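Local coordinates for protein endoglucanase (Fervidobacterium pennivorans DSM 9078, PDB 6KDD) that probably hydrolyses beta-glucosidic linkages, as a family 5 glycoside hydrolase of the cellulase type, at residues K22-G27 with R53-V58; I100-F105 with E121-I126; A186-K191 with S246-Q251; F208-Q213 with D270-W275. All coordinates share one frame; numbering follows the deposited sequence.

Interaction 1. Residues K22-G27 with R53-V58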
loop_
_atom_site.group_PDB
_atom_site.type_symbol
_atom_site.label_atom_id
_atom_site.label_comp_id
_atom_site.label_asym_id
_atom_site.label_seq_id
_atom_site.Cartn_x
_atom_site.Cartn_y
_atom_site.Cartn_z
ATOM N N LYS A 22 -2.944 -2.570 12.338
ATOM C CA LYS A 22 -1.821 -1.650 12.333
ATOM C C LYS A 22 -0.734 -2.227 11.418
ATOM O O LYS A 22 -0.229 -3.316 11.698
ATOM C CB LYS A 22 -1.241 -1.551 13.746
ATOM C CG LYS A 22 -2.225 -1.201 14.864
ATOM C CD LYS A 22 -1.457 -1.031 16.181
ATOM C CE LYS A 22 -2.296 -0.667 17.391
ATOM N NZ LYS A 22 -3.524 0.035 16.949
ATOM N N GLY A 23 -0.358 -1.478 10.368
ATOM C CA GLY A 23 0.480 -2.063 9.334
ATOM C C GLY A 23 1.633 -1.158 8.938
ATOM O O GLY A 23 1.607 0.053 9.245
ATOM N N VAL A 24 2.613 -1.758 8.225
ATOM C CA VAL A 24 3.707 -0.962 7.707
ATOM C C VAL A 24 4.091 -1.480 6.322
ATOM O O VAL A 24 4.115 -2.673 6.050
ATOM C CB VAL A 24 4.902 -0.902 8.676
ATOM C CG1 VAL A 24 5.535 -2.275 8.907
ATOM C CG2 VAL A 24 5.946 0.133 8.264
ATOM N N ASN A 25 4.422 -0.547 5.436
ATOM C CA ASN A 25 4.944 -0.938 4.143
ATOM C C ASN A 25 6.430 -1.277 4.261
ATOM O O ASN A 25 7.176 -0.497 4.849
ATOM C CB ASN A 25 4.769 0.242 3.190
ATOM C CG ASN A 25 3.351 0.348 2.684
ATOM O OD1 ASN A 25 3.017 -0.234 1.647
ATOM N ND2 ASN A 25 2.569 1.214 3.322
ATOM N N ILE A 26 6.874 -2.343 3.580
ATOM C CA ILE A 26 8.321 -2.501 3.397
ATOM C C ILE A 26 8.681 -1.913 2.044
ATOM O O ILE A 26 8.617 -2.636 1.056
ATOM C CB ILE A 26 8.736 -3.991 3.413
ATOM C CG1 ILE A 26 8.024 -4.797 4.504
ATOM C CG2 ILE A 26 10.267 -4.139 3.408
ATOM C CD1 ILE A 26 8.147 -4.207 5.861
ATOM N N GLY A 27 9.014 -0.616 2.012
ATOM C CA GLY A 27 9.208 0.083 0.755
ATOM C C GLY A 27 10.694 0.234 0.403
ATOM O O GLY A 27 11.598 -0.073 1.231
ATOM N N ARG A 53 7.283 -5.121 17.694
ATOM C CA ARG A 53 6.949 -3.713 17.915
ATOM C C ARG A 53 5.435 -3.513 18.070
ATOM O O ARG A 53 5.015 -2.507 18.614
ATOM C CB ARG A 53 7.576 -2.826 16.823
ATOM C CG ARG A 53 7.302 -1.328 16.933
ATOM C CD ARG A 53 7.983 -0.878 18.254
ATOM N NE ARG A 53 7.849 0.544 18.588
ATOM C CZ ARG A 53 6.762 1.110 19.114
ATOM N NH1 ARG A 53 5.694 0.380 19.416
ATOM N NH2 ARG A 53 6.768 2.418 19.367
ATOM N N GLY A 54 4.582 -4.433 17.594
ATOM C CA GLY A 54 3.151 -4.241 17.796
ATOM C C GLY A 54 2.318 -4.154 16.517
ATOM O O GLY A 54 1.123 -3.914 16.553
ATOM N N PHE A 55 2.939 -4.345 15.352
ATOM C CA PHE A 55 2.210 -4.294 14.095
ATOM C C PHE A 55 1.447 -5.608 13.916
ATOM O O PHE A 55 1.905 -6.668 14.374
ATOM C CB PHE A 55 3.201 -4.059 12.925
ATOM C CG PHE A 55 3.711 -2.638 12.830
ATOM C CD1 PHE A 55 2.956 -1.659 12.215
ATOM C CD2 PHE A 55 4.933 -2.270 13.380
ATOM C CE1 PHE A 55 3.408 -0.341 12.157
ATOM C CE2 PHE A 55 5.394 -0.955 13.315
ATOM C CZ PHE A 55 4.640 0.008 12.682
ATOM N N ASP A 56 0.316 -5.520 13.219
ATOM C CA ASP A 56 -0.496 -6.647 12.778
ATOM C C ASP A 56 -0.144 -7.128 11.376
ATOM O O ASP A 56 -0.398 -8.292 11.030
ATOM C CB ASP A 56 -1.973 -6.253 12.742
ATOM C CG ASP A 56 -2.381 -5.789 14.126
ATOM O OD1 ASP A 56 -2.101 -6.550 15.048
ATOM O OD2 ASP A 56 -2.922 -4.645 14.263
ATOM N N SER A 57 0.360 -6.214 10.533
ATOM C CA SER A 57 0.425 -6.531 9.111
ATOM C C SER A 57 1.599 -5.830 8.423
ATOM O O SER A 57 2.130 -4.809 8.894
ATOM C CB SER A 57 -0.871 -6.151 8.427
ATOM O OG SER A 57 -1.058 -4.732 8.538
ATOM N N VAL A 58 1.974 -6.387 7.255
ATOM C CA VAL A 58 2.953 -5.744 6.382
ATOM C C VAL A 58 2.410 -5.705 4.965
ATOM O O VAL A 58 1.723 -6.622 4.490
ATOM C CB VAL A 58 4.296 -6.514 6.390
ATOM C CG1 VAL A 58 5.126 -6.259 7.658
ATOM C CG2 VAL A 58 4.128 -8.003 6.077
#
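K22 and D56 start the pairing of two neighbouring parallel strands, 22-25 and 57-60, which a beta-alpha-beta crossover through helix 45-53 brings side by side in a TIM barrel. The carboxylate of D56 reaches back across the strand entrance, and OD2 accepts the N-H of K22 through its anti lone pair at 2.8 Å, in a nearly straight bond (176°). In return, K22 O is gripped by two backbone donors: D56 N in the carbonyl plane at 2.7 Å, and S57 N tilted out of that plane at 3.2 Å. An alanine in place of D56 would probably leave K22 N without its acceptor and let the lead-in to the strand shift. The K22 chain turns its end away, and its NZ forms a salt bridge with E284 instead.

F55 lies against the same backbone from another side. Its CG is anti to the carbonyl carbon (chi1 -75°), which brings the ring edge to K22 O and one face under V24, whose CB stands 4.2 Å from the ring centroid in a CH-pi contact. On that side of the sheet V24 CG1 also meets V58 CG1, and I26 CD1 reaches the same methyl. The reverse side has room for no side chain at G23: S57 OG, itself bonded to I20 O, comes within 3.2 Å of G23 CA.

Interaction 2. Residues I100-F105 with E121-I126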
loop_
_atom_site.group_PDB
_atom_site.type_symbol
_atom_site.label_atom_id
_atom_site.label_comp_id
_atom_site.label_asym_id
_atom_site.label_seq_id
_atom_site.Cartn_x
_atom_site.Cartn_y
_atom_site.Cartn_z
ATOM N N ILE A 100 0.399 -8.472 -0.683
ATOM C CA ILE A 100 1.286 -8.348 -1.833
ATOM C C ILE A 100 0.518 -7.659 -2.965
ATOM O O ILE A 100 -0.672 -7.920 -3.196
ATOM C CB ILE A 100 1.856 -9.711 -2.284
ATOM C CG1 ILE A 100 0.752 -10.732 -2.597
ATOM C CG2 ILE A 100 2.831 -10.256 -1.237
ATOM C CD1 ILE A 100 1.275 -11.952 -3.362
ATOM N N ASN A 101 1.235 -6.806 -3.695
ATOM C CA ASN A 101 0.600 -6.087 -4.782
ATOM C C ASN A 101 1.403 -6.258 -6.072
ATOM O O ASN A 101 2.393 -7.002 -6.133
ATOM C CB ASN A 101 0.406 -4.608 -4.417
ATOM C CG ASN A 101 1.701 -3.826 -4.463
ATOM O OD1 ASN A 101 2.703 -4.269 -5.036
ATOM N ND2 ASN A 101 1.682 -2.644 -3.861
ATOM N N THR A 102 0.966 -5.514 -7.108
ATOM C CA THR A 102 1.828 -5.144 -8.211
ATOM C C THR A 102 2.017 -3.618 -8.126
ATOM O O THR A 102 1.078 -2.901 -7.804
ATOM C CB THR A 102 1.225 -5.591 -9.561
ATOM O OG1 THR A 102 1.173 -7.018 -9.531
ATOM C CG2 THR A 102 2.027 -5.130 -10.764
ATOM N N HIS A 103 3.228 -3.144 -8.410
ATOM C CA HIS A 103 3.608 -1.771 -8.117
ATOM C C HIS A 103 4.599 -1.297 -9.174
ATOM O O HIS A 103 5.477 -2.058 -9.584
ATOM C CB HIS A 103 4.323 -1.823 -6.742
ATOM C CG HIS A 103 4.250 -0.618 -5.859
ATOM N ND1 HIS A 103 5.000 0.537 -6.099
ATOM C CD2 HIS A 103 3.662 -0.434 -4.662
ATOM C CE1 HIS A 103 4.857 1.384 -5.086
ATOM N NE2 HIS A 103 4.030 0.817 -4.205
ATOM N N HIS A 104 4.526 -0.018 -9.557
ATOM C CA HIS A 104 5.485 0.581 -10.491
ATOM C C HIS A 104 5.542 -0.185 -11.819
ATOM O O HIS A 104 6.639 -0.426 -12.344
ATOM C CB HIS A 104 6.890 0.814 -9.896
ATOM C CG HIS A 104 6.886 1.849 -8.808
ATOM N ND1 HIS A 104 7.740 1.809 -7.698
ATOM C CD2 HIS A 104 6.087 2.927 -8.620
ATOM C CE1 HIS A 104 7.492 2.855 -6.904
ATOM N NE2 HIS A 104 6.466 3.530 -7.439
ATOM N N PHE A 105 4.353 -0.490 -12.379
ATOM C CA PHE A 105 4.272 -1.091 -13.712
ATOM C C PHE A 105 4.240 0.071 -14.711
ATOM O O PHE A 105 3.161 0.533 -15.066
ATOM C CB PHE A 105 3.015 -1.966 -13.823
ATOM C CG PHE A 105 2.949 -2.830 -15.072
ATOM C CD1 PHE A 105 3.848 -2.640 -16.114
ATOM C CD2 PHE A 105 1.994 -3.834 -15.191
ATOM C CE1 PHE A 105 3.799 -3.437 -17.254
ATOM C CE2 PHE A 105 1.926 -4.627 -16.334
ATOM C CZ PHE A 105 2.829 -4.413 -17.360
ATOM N N GLU A 121 -2.302 -11.330 -16.678
ATOM C CA GLU A 121 -1.527 -12.562 -16.712
ATOM C C GLU A 121 -0.571 -12.655 -15.526
ATOM O O GLU A 121 -0.301 -13.751 -15.021
ATOM C CB GLU A 121 -0.748 -12.681 -18.025
ATOM C CG GLU A 121 -1.633 -13.078 -19.214
ATOM C CD GLU A 121 -2.594 -14.238 -18.975
ATOM O OE1 GLU A 121 -2.152 -15.297 -18.467
ATOM O OE2 GLU A 121 -3.793 -14.077 -19.247
ATOM N N ILE A 122 -0.034 -11.498 -15.106
ATOM C CA ILE A 122 0.794 -11.468 -13.908
ATOM C C ILE A 122 -0.031 -12.016 -12.764
ATOM O O ILE A 122 0.407 -12.933 -12.059
ATOM C CB ILE A 122 1.365 -10.044 -13.642
ATOM C CG1 ILE A 122 2.490 -9.756 -14.634
ATOM C CG2 ILE A 122 1.890 -9.937 -12.206
ATOM C CD1 ILE A 122 2.986 -8.294 -14.676
ATOM N N TRP A 123 -1.226 -11.469 -12.588
ATOM C CA TRP A 123 -2.092 -11.879 -11.511
ATOM C C TRP A 123 -2.545 -13.332 -11.663
ATOM O O TRP A 123 -2.800 -13.981 -10.656
ATOM C CB TRP A 123 -3.231 -10.888 -11.295
ATOM C CG TRP A 123 -2.733 -9.832 -10.354
ATOM C CD1 TRP A 123 -2.451 -8.513 -10.606
ATOM C CD2 TRP A 123 -2.337 -10.088 -8.998
ATOM N NE1 TRP A 123 -1.982 -7.911 -9.462
ATOM C CE2 TRP A 123 -1.921 -8.850 -8.457
ATOM C CE3 TRP A 123 -2.374 -11.232 -8.180
ATOM C CZ2 TRP A 123 -1.433 -8.765 -7.152
ATOM C CZ3 TRP A 123 -1.956 -11.129 -6.872
ATOM C CH2 TRP A 123 -1.464 -9.914 -6.379
ATOM N N ARG A 124 -2.642 -13.834 -12.909
ATOM C CA ARG A 124 -3.083 -15.216 -13.079
ATOM C C ARG A 124 -2.035 -16.116 -12.419
ATOM O O ARG A 124 -2.379 -17.036 -11.669
ATOM C CB ARG A 124 -3.261 -15.579 -14.565
ATOM C CG ARG A 124 -3.699 -17.029 -14.795
ATOM C CD ARG A 124 -3.535 -17.489 -16.250
ATOM N NE ARG A 124 -4.152 -16.544 -17.192
ATOM C CZ ARG A 124 -5.465 -16.400 -17.404
ATOM N NH1 ARG A 124 -6.349 -17.149 -16.769
ATOM N NH2 ARG A 124 -5.908 -15.498 -18.265
ATOM N N GLN A 125 -0.766 -15.789 -12.662
ATOM C CA GLN A 125 0.358 -16.564 -12.182
ATOM C C GLN A 125 0.498 -16.458 -10.667
ATOM O O GLN A 125 0.783 -17.455 -9.994
ATOM C CB GLN A 125 1.631 -16.104 -12.863
ATOM C CG GLN A 125 1.683 -16.551 -14.319
ATOM C CD GLN A 125 2.864 -15.855 -14.927
ATOM O OE1 GLN A 125 3.987 -16.316 -14.824
ATOM N NE2 GLN A 125 2.618 -14.693 -15.522
ATOM N N ILE A 126 0.345 -15.239 -10.135
ATOM C CA ILE A 126 0.610 -15.052 -8.714
ATOM C C ILE A 126 -0.494 -15.795 -7.986
ATOM O O ILE A 126 -0.257 -16.469 -6.979
ATOM C CB ILE A 126 0.607 -13.556 -8.328
ATOM C CG1 ILE A 126 1.712 -12.784 -9.038
ATOM C CG2 ILE A 126 0.689 -13.380 -6.805
ATOM C CD1 ILE A 126 1.494 -11.258 -9.008
#
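W123 turns its indole from helix 112-129 toward the end of strand 97-101 and illustrates how one large side chain can line a strand-helix interface. CB and CG carry the ring off the helix, and contacts begin at the five-membered ring, where W123 CD1 lies 4.1 Å from T102 OG1. W123 NE1 is nearer to T102 OG1, at 3.3 Å, yet the angle is too poor for a bond; its hydrogen goes to I141 O. Farther out, CZ2 meets the carbonyl carbon of N101, and W123 CH2, at the tip, has I100 O at 3.8 Å near the ring plane. A face of the indole is covered from its own helix by I126 CD1.

Apolar contacts on either hand complete the seam. I100 CG1 sits between the backbone N and the carbonyl carbon (chi1 56°), an arrangement that sends I100 CD1 toward the helix, to 3.8 Å from I126 CG2. At the other end I122 CD1 touches F105 CE2 at 4.2 Å; F105 is the N-cap residue of helix 106-110. A barrel strand covered by helix 112-129, which follows it after the short helix 106-110, is the beta-alpha unit of the TIM barrel.

Interaction 3. Residues A186-K191 with S246-Q251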
loop_
_atom_site.group_PDB
_atom_site.type_symbol
_atom_site.label_atom_id
_atom_site.label_comp_id
_atom_site.label_asym_id
_atom_site.label_seq_id
_atom_site.Cartn_x
_atom_site.Cartn_y
_atom_site.Cartn_z
ATOM N N ALA A 186 -10.654 10.263 -4.717
ATOM C CA ALA A 186 -10.894 9.454 -5.905
ATOM C C ALA A 186 -11.793 8.246 -5.624
ATOM O O ALA A 186 -12.256 7.560 -6.541
ATOM C CB ALA A 186 -9.579 9.058 -6.534
ATOM N N VAL A 187 -12.068 8.032 -4.338
ATOM C CA VAL A 187 -12.875 6.941 -3.819
ATOM C C VAL A 187 -14.262 6.968 -4.470
ATOM O O VAL A 187 -14.739 5.933 -4.952
ATOM C CB VAL A 187 -12.808 7.009 -2.280
ATOM C CG1 VAL A 187 -14.025 7.433 -1.454
ATOM C CG2 VAL A 187 -11.825 6.039 -1.630
ATOM N N ARG A 188 -14.834 8.175 -4.607
ATOM C CA ARG A 188 -16.153 8.364 -5.200
ATOM C C ARG A 188 -16.147 8.016 -6.688
ATOM O O ARG A 188 -17.193 7.687 -7.246
ATOM C CB ARG A 188 -16.665 9.793 -4.988
ATOM C CG ARG A 188 -16.905 10.161 -3.533
ATOM C CD ARG A 188 -18.311 10.651 -3.241
ATOM N NE ARG A 188 -18.339 10.771 -1.793
ATOM C CZ ARG A 188 -18.589 11.882 -1.111
ATOM N NH1 ARG A 188 -18.894 13.004 -1.745
ATOM N NH2 ARG A 188 -18.547 11.853 0.210
ATOM N N SER A 189 -14.979 8.022 -7.343
ATOM C CA SER A 189 -14.988 7.711 -8.766
ATOM C C SER A 189 -14.738 6.220 -9.064
ATOM O O SER A 189 -14.551 5.798 -10.212
ATOM C CB SER A 189 -14.124 8.668 -9.541
ATOM O OG SER A 189 -12.856 8.113 -9.785
ATOM N N LEU A 190 -14.827 5.381 -8.030
ATOM C CA LEU A 190 -14.580 3.953 -8.194
ATOM C C LEU A 190 -15.916 3.233 -8.404
ATOM O O LEU A 190 -16.839 3.417 -7.624
ATOM C CB LEU A 190 -13.896 3.522 -6.893
ATOM C CG LEU A 190 -13.058 2.252 -6.864
ATOM C CD1 LEU A 190 -11.976 2.216 -7.926
ATOM C CD2 LEU A 190 -12.483 2.099 -5.462
ATOM N N LYS A 191 -16.024 2.420 -9.460
ATOM C CA LYS A 191 -17.175 1.541 -9.636
ATOM C C LYS A 191 -16.936 0.160 -9.011
ATOM O O LYS A 191 -16.194 -0.648 -9.549
ATOM C CB LYS A 191 -17.507 1.413 -11.126
ATOM C CG LYS A 191 -18.935 0.968 -11.421
ATOM C CD LYS A 191 -19.228 0.786 -12.897
ATOM C CE LYS A 191 -19.029 2.049 -13.710
ATOM N NZ LYS A 191 -18.543 1.743 -15.078
ATOM N N SER A 246 -15.191 7.755 4.578
ATOM C CA SER A 246 -16.028 6.962 5.468
ATOM C C SER A 246 -17.477 6.966 4.984
ATOM O O SER A 246 -18.120 5.912 4.915
ATOM C CB SER A 246 -15.940 7.517 6.853
ATOM O OG SER A 246 -16.784 6.790 7.739
ATOM N N ASP A 247 -17.980 8.173 4.686
ATOM C CA ASP A 247 -19.352 8.368 4.241
ATOM C C ASP A 247 -19.605 7.518 3.003
ATOM O O ASP A 247 -20.608 6.813 2.939
ATOM C CB ASP A 247 -19.725 9.856 4.064
ATOM C CG ASP A 247 -19.923 10.581 5.384
ATOM O OD1 ASP A 247 -20.152 9.894 6.404
ATOM O OD2 ASP A 247 -19.787 11.820 5.409
ATOM N N TRP A 248 -18.685 7.590 2.038
ATOM C CA TRP A 248 -18.772 6.799 0.819
ATOM C C TRP A 248 -18.683 5.294 1.110
ATOM O O TRP A 248 -19.408 4.492 0.507
ATOM C CB TRP A 248 -17.684 7.243 -0.154
ATOM C CG TRP A 248 -17.620 6.424 -1.407
ATOM C CD1 TRP A 248 -18.310 6.626 -2.566
ATOM C CD2 TRP A 248 -16.813 5.249 -1.625
ATOM N NE1 TRP A 248 -17.967 5.684 -3.506
ATOM C CE2 TRP A 248 -17.061 4.814 -2.947
ATOM C CE3 TRP A 248 -15.881 4.550 -0.845
ATOM C CZ2 TRP A 248 -16.443 3.687 -3.489
ATOM C CZ3 TRP A 248 -15.280 3.433 -1.383
ATOM C CH2 TRP A 248 -15.547 3.015 -2.690
ATOM N N ALA A 249 -17.773 4.900 2.015
ATOM C CA ALA A 249 -17.565 3.480 2.279
ATOM C C ALA A 249 -18.776 2.877 2.998
ATOM O O ALA A 249 -19.144 1.744 2.743
ATOM C CB ALA A 249 -16.295 3.244 3.067
ATOM N N LYS A 250 -19.357 3.626 3.940
ATOM C CA LYS A 250 -20.539 3.174 4.653
ATOM C C LYS A 250 -21.695 3.000 3.669
ATOM O O LYS A 250 -22.399 1.990 3.713
ATOM C CB LYS A 250 -20.846 4.148 5.790
ATOM C CG LYS A 250 -19.880 4.053 6.962
ATOM C CD LYS A 250 -20.307 4.888 8.130
ATOM C CE LYS A 250 -19.465 4.624 9.352
ATOM N NZ LYS A 250 -19.525 5.781 10.280
ATOM N N GLN A 251 -21.850 3.952 2.743
ATOM C CA GLN A 251 -22.941 3.874 1.776
ATOM C C GLN A 251 -22.749 2.693 0.824
ATOM O O GLN A 251 -23.724 2.131 0.345
ATOM C CB GLN A 251 -23.224 5.220 1.098
ATOM C CG GLN A 251 -22.931 5.283 -0.398
ATOM C CD GLN A 251 -22.729 6.706 -0.877
ATOM O OE1 GLN A 251 -22.926 7.670 -0.136
ATOM N NE2 GLN A 251 -22.312 6.854 -2.125
#
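V187 O accepts L190 N at 3.1 Å inside its own turn and lies over the indole of W248, 3.2 Å from W248 CZ2, in contact but without a bond. The oxygen stands 3.0 Å above the W248 ring plane, offset toward the rim. V187 CG1 comes down on that same face near the ring fusion, 3.5 Å from W248 CE3. W248 gets there because CG is anti to the backbone N (chi1 176°), which stretches the indole straight out from its helix.

R188 runs past the ring in the opposite direction. Its CG lies 3.9 Å from W248 CD1, and the guanidinium turns an edge to W248 CB; NE, buried by this contact, has no polar partner in the model, although the group makes a cation-pi contact with Y244. L190 CD2 touches W248 CH2. An alanine in place of W248 would probably open a gap beneath V187 and leave the 3-10 turn free to shift. The contact fastens the segment between strands 174-177 and 198-204 to helix 232-252, two neighbouring parts of the outer layer of a TIM barrel.

Interaction 4. Residues F208-Q213 with D270-W275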
loop_
_atom_site.group_PDB
_atom_site.type_symbol
_atom_site.label_atom_id
_atom_site.label_comp_id
_atom_site.label_asym_id
_atom_site.label_seq_id
_atom_site.Cartn_x
_atom_site.Cartn_y
_atom_site.Cartn_z
ATOM N N PHE A 208 0.175 17.865 0.544
ATOM C CA PHE A 208 1.274 17.348 -0.266
ATOM C C PHE A 208 2.545 18.182 -0.107
ATOM O O PHE A 208 3.650 17.652 -0.135
ATOM C CB PHE A 208 0.878 17.251 -1.748
ATOM C CG PHE A 208 1.837 16.444 -2.586
ATOM C CD1 PHE A 208 1.803 15.053 -2.573
ATOM C CD2 PHE A 208 2.797 17.071 -3.365
ATOM C CE1 PHE A 208 2.689 14.309 -3.348
ATOM C CE2 PHE A 208 3.680 16.331 -4.135
ATOM C CZ PHE A 208 3.636 14.955 -4.116
ATOM N N ASN A 209 2.392 19.501 0.078
ATOM C CA ASN A 209 3.543 20.395 0.167
ATOM C C ASN A 209 4.346 20.143 1.439
ATOM O O ASN A 209 5.520 20.508 1.512
ATOM C CB ASN A 209 3.130 21.869 0.081
ATOM C CG ASN A 209 2.896 22.241 -1.368
ATOM O OD1 ASN A 209 3.278 21.497 -2.276
ATOM N ND2 ASN A 209 2.281 23.391 -1.603
ATOM N N PHE A 210 3.676 19.571 2.444
ATOM C CA PHE A 210 4.343 19.187 3.679
ATOM C C PHE A 210 4.945 17.777 3.564
ATOM O O PHE A 210 6.141 17.587 3.792
ATOM C CB PHE A 210 3.353 19.260 4.846
ATOM C CG PHE A 210 3.889 18.609 6.098
ATOM C CD1 PHE A 210 4.976 19.158 6.769
ATOM C CD2 PHE A 210 3.375 17.399 6.549
ATOM C CE1 PHE A 210 5.515 18.525 7.882
ATOM C CE2 PHE A 210 3.904 16.789 7.678
ATOM C CZ PHE A 210 4.982 17.341 8.341
ATOM N N THR A 211 4.117 16.764 3.229
ATOM C CA THR A 211 4.624 15.391 3.284
ATOM C C THR A 211 5.671 15.125 2.205
ATOM O O THR A 211 6.489 14.231 2.370
ATOM C CB THR A 211 3.516 14.344 3.138
ATOM O OG1 THR A 211 2.901 14.593 1.877
ATOM C CG2 THR A 211 2.480 14.452 4.241
ATOM N N HIS A 212 5.688 15.922 1.125
ATOM C CA HIS A 212 6.646 15.617 0.070
ATOM C C HIS A 212 7.632 16.756 -0.176
ATOM O O HIS A 212 8.201 16.834 -1.269
ATOM C CB HIS A 212 5.895 15.280 -1.219
ATOM C CG HIS A 212 5.382 13.881 -1.212
ATOM N ND1 HIS A 212 6.035 12.842 -1.867
ATOM C CD2 HIS A 212 4.299 13.344 -0.609
ATOM C CE1 HIS A 212 5.359 11.720 -1.683
ATOM N NE2 HIS A 212 4.294 12.006 -0.920
ATOM N N GLN A 213 7.798 17.647 0.803
ATOM C CA GLN A 213 8.808 18.710 0.710
ATOM C C GLN A 213 10.185 18.086 0.538
ATOM O O GLN A 213 10.516 17.107 1.213
ATOM C CB GLN A 213 8.776 19.593 1.962
ATOM C CG GLN A 213 9.121 18.823 3.239
ATOM C CD GLN A 213 8.916 19.721 4.433
ATOM O OE1 GLN A 213 9.778 20.530 4.776
ATOM N NE2 GLN A 213 7.749 19.622 5.042
ATOM N N ASP A 270 9.401 17.089 14.457
ATOM C CA ASP A 270 8.277 17.406 15.315
ATOM C C ASP A 270 6.971 17.429 14.538
ATOM O O ASP A 270 5.962 16.909 15.029
ATOM C CB ASP A 270 8.403 18.802 15.929
ATOM C CG ASP A 270 9.145 18.772 17.247
ATOM O OD1 ASP A 270 9.901 17.796 17.493
ATOM O OD2 ASP A 270 8.965 19.728 18.016
ATOM N N SER A 271 6.994 18.086 13.365
ATOM C CA SER A 271 5.854 18.133 12.469
ATOM C C SER A 271 5.470 16.715 12.013
ATOM O O SER A 271 4.282 16.380 11.902
ATOM C CB SER A 271 6.196 18.998 11.260
ATOM O OG SER A 271 6.310 20.393 11.585
ATOM N N ARG A 272 6.490 15.941 11.610
ATOM C CA ARG A 272 6.219 14.585 11.121
ATOM C C ARG A 272 5.447 13.800 12.193
ATOM O O ARG A 272 4.411 13.208 11.917
ATOM C CB ARG A 272 7.529 13.897 10.774
ATOM C CG ARG A 272 8.244 14.548 9.588
ATOM C CD ARG A 272 9.504 13.805 9.199
ATOM N NE ARG A 272 9.238 12.462 8.663
ATOM C CZ ARG A 272 10.032 11.428 8.901
ATOM N NH1 ARG A 272 11.091 11.585 9.682
ATOM N NH2 ARG A 272 9.773 10.240 8.369
ATOM N N VAL A 273 5.976 13.805 13.419
ATOM C CA VAL A 273 5.334 13.122 14.541
ATOM C C VAL A 273 3.880 13.542 14.688
ATOM O O VAL A 273 2.998 12.685 14.723
ATOM C CB VAL A 273 6.132 13.281 15.849
ATOM C CG1 VAL A 273 5.388 12.699 17.042
ATOM C CG2 VAL A 273 7.493 12.648 15.696
ATOM N N LYS A 274 3.597 14.870 14.746
ATOM C CA LYS A 274 2.215 15.290 14.935
ATOM C C LYS A 274 1.320 14.901 13.767
ATOM O O LYS A 274 0.208 14.442 13.979
ATOM C CB LYS A 274 2.101 16.810 15.142
ATOM C CG LYS A 274 2.797 17.314 16.400
ATOM C CD LYS A 274 2.750 18.830 16.433
ATOM C CE LYS A 274 3.887 19.441 17.212
ATOM N NZ LYS A 274 4.172 20.808 16.707
ATOM N N TRP A 275 1.783 15.117 12.525
ATOM C CA TRP A 275 0.975 14.754 11.375
ATOM C C TRP A 275 0.652 13.254 11.415
ATOM O O TRP A 275 -0.471 12.840 11.118
ATOM C CB TRP A 275 1.737 15.105 10.078
ATOM C CG TRP A 275 0.955 14.875 8.810
ATOM C CD1 TRP A 275 0.151 15.763 8.139
ATOM C CD2 TRP A 275 0.975 13.685 7.999
ATOM N NE1 TRP A 275 -0.382 15.197 7.009
ATOM C CE2 TRP A 275 0.102 13.910 6.905
ATOM C CE3 TRP A 275 1.613 12.436 8.132
ATOM C CZ2 TRP A 275 -0.109 12.948 5.917
ATOM C CZ3 TRP A 275 1.348 11.470 7.172
ATOM C CH2 TRP A 275 0.536 11.743 6.064
#
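F210, W275 and T211 supply most of the surface buried here, and they show how a short helix can dock on a long one largely through two aromatic side chains and a methyl. F210 has CG anti to the backbone N (chi1 168°), which carries its ring across to S271 and W275. F210 CE1 is 3.5 Å from S271 CB. On the W275 side F210 CE2 meets W275 CB, 3.6 Å away, and the edge around CZ looks toward R272 N. The phenyl and the five-membered ring of the indole are neither stacked nor perpendicular; their planes make 51° and their centroids are 5.3 Å apart.

T211 takes the benzene half of the same indole face. Its CG2 points down at W275, 3.7 Å from the centroid of the six-membered ring, a CH-pi contact with the methyl over the face. The first torsion (chi1 59°) puts OG1 between the backbone N and the carbonyl carbon, where it bonds to Y205 O. The indole is further fixed by a bond from NE1 to E206 O and by W228, which meets it edge-to-face. Within the same segment as F210 and T211, Q213 NE2 donates to F210 O at 2.9 Å, in the carbonyl plane.

Helix 208-211, which comes just after barrel strand 198-204, is thereby set against the first turns of helix 269-285, the connection between strands 256-261 and 289-292; R272 and V273 of that helix touch L313 of helix 313-318.

All four contacts belong to one TIM barrel, yet none touches another: their centres lie 20 to 31 Å apart. Interaction 1 joins the first two strands of the barrel, and interaction 2 packs the third strand against its helix; strands 57-60 and 97-101 are neighbours in the sheet, and nearest atoms of the two contacts are about 6 Å apart. Both close before the later pair opens. Interactions 3 and 4 alternate along the chain, each tying a short helical segment to a long helix beyond it. Interactions 2 and 4 lie on opposite sides of the chain's centre. Interaction 1 thus lies within the barrel wall, interaction 2 joins wall to helix, and interactions 3 and 4 lie in the outer layer.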